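Local atomic coordinates of 3-hexulose-6-phosphate isomerase (Methanocaldococcus jannaschii, PDB entry 1JEO), a protein that catalyses the isomerisation between 3-hexulose 6-phosphate and fructose 6-phosphate on the way to ribose 5-phosphate. Residues A40-F46 against D83-I89. Numbering follows the deposited sequence.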
ATOM      1  N   ALA A  40       8.554  -9.796  -7.226  1.00 22.12           N
ATOM      2  CA  ALA A  40       7.343 -10.007  -8.024  1.00 21.10           C
ATOM      3  C   ALA A  40       7.533  -9.705  -9.506  1.00 20.57           C
ATOM      4  O   ALA A  40       8.357  -8.864  -9.871  1.00 20.64           O
ATOM      5  CB  ALA A  40       6.199  -9.176  -7.480  1.00 21.50           C
ATOM      6  N   LYS A  41       6.779 -10.415 -10.346  1.00 21.99           N
ATOM      7  CA  LYS A  41       6.810 -10.224 -11.795  1.00 21.31           C
ATOM      8  C   LYS A  41       5.961  -8.976 -12.082  1.00 20.47           C
ATOM      9  O   LYS A  41       6.445  -8.012 -12.675  1.00 20.18           O
ATOM     10  CB  LYS A  41       6.241 -11.461 -12.508  1.00 86.08           C
ATOM     11  CG  LYS A  41       6.511 -11.543 -14.013  1.00 87.15           C
ATOM     12  CD  LYS A  41       7.968 -11.874 -14.326  1.00 88.32           C
ATOM     13  CE  LYS A  41       8.213 -11.921 -15.829  1.00 88.91           C
ATOM     14  NZ  LYS A  41       9.636 -12.220 -16.162  1.00 89.93           N
ATOM     15  N   LYS A  42       4.705  -9.002 -11.629  1.00 19.31           N
ATOM     16  CA  LYS A  42       3.774  -7.878 -11.780  1.00 17.87           C
ATOM     17  C   LYS A  42       3.182  -7.566 -10.401  1.00 16.83           C
ATOM     18  O   LYS A  42       3.008  -8.466  -9.575  1.00 15.98           O
ATOM     19  CB  LYS A  42       2.645  -8.178 -12.789  1.00 20.48           C
ATOM     20  CG  LYS A  42       3.089  -8.708 -14.162  1.00 21.19           C
ATOM     21  CD  LYS A  42       1.983  -8.708 -15.224  1.00 21.94           C
ATOM     22  CE  LYS A  42       0.785  -9.604 -14.890  1.00 22.68           C
ATOM     23  NZ  LYS A  42       1.068 -11.058 -14.816  1.00 23.46           N
ATOM     24  N   ILE A  43       2.926  -6.284 -10.135  1.00 19.97           N
ATOM     25  CA  ILE A  43       2.370  -5.842  -8.851  1.00 18.88           C
ATOM     26  C   ILE A  43       0.976  -5.247  -9.051  1.00 17.74           C
ATOM     27  O   ILE A  43       0.783  -4.356  -9.877  1.00 17.59           O
ATOM     28  CB  ILE A  43       3.307  -4.805  -8.149  1.00 19.85           C
ATOM     29  CG1 ILE A  43       4.713  -5.395  -7.989  1.00 20.16           C
ATOM     30  CG2 ILE A  43       2.768  -4.446  -6.752  1.00 20.29           C
ATOM     31  CD1 ILE A  43       5.809  -4.386  -7.968  1.00 20.54           C
ATOM     32  N   PHE A  44       0.011  -5.758  -8.286  1.00 18.02           N
ATOM     33  CA  PHE A  44      -1.382  -5.314  -8.361  1.00 17.33           C
ATOM     34  C   PHE A  44      -1.830  -4.620  -7.084  1.00 16.46           C
ATOM     35  O   PHE A  44      -1.615  -5.125  -5.986  1.00 16.14           O
ATOM     36  CB  PHE A  44      -2.312  -6.502  -8.635  1.00 18.29           C
ATOM     37  CG  PHE A  44      -2.153  -7.104 -10.000  1.00 18.84           C
ATOM     38  CD1 PHE A  44      -1.065  -7.952 -10.294  1.00 18.93           C
ATOM     39  CD2 PHE A  44      -3.107  -6.852 -10.999  1.00 19.17           C
ATOM     40  CE1 PHE A  44      -0.932  -8.546 -11.570  1.00 19.09           C
ATOM     41  CE2 PHE A  44      -2.986  -7.440 -12.283  1.00 19.04           C
ATOM     42  CZ  PHE A  44      -1.895  -8.289 -12.566  1.00 19.34           C
ATOM     43  N   ILE A  45      -2.435  -3.445  -7.236  1.00 12.90           N
ATOM     44  CA  ILE A  45      -2.925  -2.675  -6.094  1.00 11.66           C
ATOM     45  C   ILE A  45      -4.444  -2.511  -6.213  1.00 11.25           C
ATOM     46  O   ILE A  45      -4.966  -2.320  -7.311  1.00 11.19           O
ATOM     47  CB  ILE A  45      -2.299  -1.233  -6.025  1.00 22.10           C
ATOM     48  CG1 ILE A  45      -0.798  -1.221  -6.364  1.00 22.81           C
ATOM     49  CG2 ILE A  45      -2.581  -0.585  -4.659  1.00 21.30           C
ATOM     50  CD1 ILE A  45       0.123  -1.903  -5.400  1.00 23.75           C
ATOM     51  N   PHE A  46      -5.141  -2.588  -5.078  1.00 15.60           N
ATOM     52  CA  PHE A  46      -6.592  -2.401  -5.036  1.00 15.29           C
ATOM     53  C   PHE A  46      -7.060  -1.802  -3.712  1.00 15.77           C
ATOM     54  O   PHE A  46      -6.486  -2.052  -2.648  1.00 15.68           O
ATOM     55  CB  PHE A  46      -7.368  -3.705  -5.323  1.00 18.21           C
ATOM     56  CG  PHE A  46      -8.868  -3.506  -5.497  1.00 17.28           C
ATOM     57  CD1 PHE A  46      -9.377  -2.705  -6.548  1.00 17.78           C
ATOM     58  CD2 PHE A  46      -9.777  -4.084  -4.589  1.00 18.00           C
ATOM     59  CE1 PHE A  46     -10.774  -2.478  -6.697  1.00 17.81           C
ATOM     60  CE2 PHE A  46     -11.180  -3.866  -4.723  1.00 16.93           C
ATOM     61  CZ  PHE A  46     -11.676  -3.061  -5.783  1.00 17.19           C
ATOM     62  N   ASP A  83       3.357 -15.731 -10.053  1.00 19.62           N
ATOM     63  CA  ASP A  83       4.543 -15.007  -9.592  1.00 19.85           C
ATOM     64  C   ASP A  83       4.272 -13.530  -9.291  1.00 19.37           C
ATOM     65  O   ASP A  83       5.209 -12.746  -9.098  1.00 18.95           O
ATOM     66  CB  ASP A  83       5.678 -15.139 -10.620  1.00 39.60           C
ATOM     67  CG  ASP A  83       6.177 -16.570 -10.767  1.00 40.57           C
ATOM     68  OD1 ASP A  83       6.251 -17.054 -11.915  1.00 41.32           O
ATOM     69  OD2 ASP A  83       6.495 -17.206  -9.738  1.00 41.48           O
ATOM     70  N   ASP A  84       2.990 -13.171  -9.214  1.00 18.74           N
ATOM     71  CA  ASP A  84       2.581 -11.789  -8.949  1.00 17.73           C
ATOM     72  C   ASP A  84       2.301 -11.471  -7.481  1.00 16.65           C
ATOM     73  O   ASP A  84       2.242 -12.365  -6.632  1.00 17.28           O
ATOM     74  CB  ASP A  84       1.367 -11.410  -9.812  1.00 18.80           C
ATOM     75  CG  ASP A  84       1.653 -11.469 -11.307  1.00 19.26           C
ATOM     76  OD1 ASP A  84       2.835 -11.430 -11.712  1.00 19.51           O
ATOM     77  OD2 ASP A  84       0.686 -11.541 -12.089  1.00 19.28           O
ATOM     78  N   LEU A  85       2.121 -10.181  -7.204  1.00 20.35           N
ATOM     79  CA  LEU A  85       1.850  -9.680  -5.861  1.00 18.60           C
ATOM     80  C   LEU A  85       0.609  -8.784  -5.839  1.00 16.87           C
ATOM     81  O   LEU A  85       0.417  -7.968  -6.734  1.00 16.47           O
ATOM     82  CB  LEU A  85       3.064  -8.884  -5.356  1.00 14.49           C
ATOM     83  CG  LEU A  85       2.977  -8.090  -4.049  1.00 14.50           C
ATOM     84  CD1 LEU A  85       2.853  -9.012  -2.854  1.00 14.84           C
ATOM     85  CD2 LEU A  85       4.186  -7.210  -3.920  1.00 14.77           C
ATOM     86  N   LEU A  86      -0.229  -8.969  -4.822  1.00 17.50           N
ATOM     87  CA  LEU A  86      -1.427  -8.153  -4.639  1.00 16.56           C
ATOM     88  C   LEU A  86      -1.333  -7.409  -3.308  1.00 16.57           C
ATOM     89  O   LEU A  86      -1.051  -8.008  -2.265  1.00 16.95           O
ATOM     90  CB  LEU A  86      -2.708  -9.004  -4.673  1.00 15.73           C
ATOM     91  CG  LEU A  86      -4.042  -8.288  -4.403  1.00 14.52           C
ATOM     92  CD1 LEU A  86      -4.422  -7.332  -5.533  1.00 13.57           C
ATOM     93  CD2 LEU A  86      -5.140  -9.302  -4.185  1.00 13.93           C
ATOM     94  N   ILE A  87      -1.524  -6.095  -3.364  1.00 13.84           N
ATOM     95  CA  ILE A  87      -1.496  -5.247  -2.175  1.00 14.42           C
ATOM     96  C   ILE A  87      -2.901  -4.650  -2.024  1.00 14.54           C
ATOM     97  O   ILE A  87      -3.424  -4.013  -2.945  1.00 14.63           O
ATOM     98  CB  ILE A  87      -0.404  -4.131  -2.272  1.00 21.51           C
ATOM     99  CG1 ILE A  87       0.996  -4.766  -2.330  1.00 21.60           C
ATOM    100  CG2 ILE A  87      -0.494  -3.166  -1.075  1.00 21.28           C
ATOM    101  CD1 ILE A  87       2.127  -3.824  -2.709  1.00 23.04           C
ATOM    102  N   LEU A  88      -3.516  -4.912  -0.873  1.00 13.77           N
ATOM    103  CA  LEU A  88      -4.859  -4.426  -0.565  1.00 14.31           C
ATOM    104  C   LEU A  88      -4.817  -3.362   0.513  1.00 14.85           C
ATOM    105  O   LEU A  88      -4.094  -3.496   1.497  1.00 14.61           O
ATOM    106  CB  LEU A  88      -5.768  -5.586  -0.135  1.00 16.43           C
ATOM    107  CG  LEU A  88      -6.008  -6.674  -1.194  1.00 16.05           C
ATOM    108  CD1 LEU A  88      -6.692  -7.868  -0.599  1.00 15.63           C
ATOM    109  CD2 LEU A  88      -6.815  -6.130  -2.370  1.00 15.76           C
ATOM    110  N   ILE A  89      -5.525  -2.260   0.269  1.00 14.80           N
ATOM    111  CA  ILE A  89      -5.591  -1.137   1.206  1.00 15.24           C
ATOM    112  C   ILE A  89      -7.051  -0.961   1.601  1.00 15.50           C
ATOM    113  O   ILE A  89      -7.903  -0.691   0.750  1.00 15.75           O
ATOM    114  CB  ILE A  89      -5.007   0.177   0.572  1.00 20.57           C
ATOM    115  CG1 ILE A  89      -3.541  -0.044   0.181  1.00 21.13           C
ATOM    116  CG2 ILE A  89      -5.068   1.354   1.571  1.00 20.12           C
ATOM    117  CD1 ILE A  89      -3.029   0.891  -0.861  1.00 21.95           C
TER
HETATM  118  O   HOH W   1       3.469 -13.182 -14.019  1.00 41.77           O
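Lys42 and Asp84 clasp each other at one end of the pairing between two parallel strands. The lysine chain folds back through its last two torsions (chi3 -62°, chi4 -65°), which brings Lys42 NZ to the syn lone pair of Asp84 OD2, a salt bridge of 2.8 Å. Asp84 OD1 takes a weak bond from Lys42 N, and a water donates to that same oxygen, so a short carboxylate serves both the amine and the backbone. Phe44 sets the edge of its ring against this group, with Phe44 CE1 3.4 Å from Asp84 OD2 and the ring and carboxylate planes 39° apart. An alanine in place of Asp84 would probably leave the buried Lys42 amine without this counter-ion and the ring edge without its polar neighbour.

Beyond this salt bridge, 43-46 and 85-89 pair by a parallel ladder: Phe44 N binds Leu85 O at 2.7 Å, and Phe44 O receives Ile87 N at 2.8 Å. Phe46 repeats the pattern between Ile87 O and Ile89 N. On one face Ile45 CD1 lies 3.9 Å from Ile87 CD1, the two branched chains running alongside each other, as suits beta-branched residues in a strand. On the other face Phe44 CB rests on Leu86 CD1 and Phe46 CB on Leu88 CD2, the second pair 3.9 Å apart; long apolar leucines and a phenylalanine suit this face, where they meet a helix.

Glu81 supports the salt bridge from outside, its carboxylate pairing with Lys42 NZ and its backbone N with Asp84 OD2. These are adjacent inner strands of the parallel sheet of the SIS domain, 43-46 bordering 69-71 and 85-89 bordering 112-115. Helices 24-39 and 49-64 pack on the face of Ile43, Ile45, Leu85 and Ile87, while helix 96-106 packs against Phe46, Leu86 and Leu88, completing an alpha-beta-alpha sandwich.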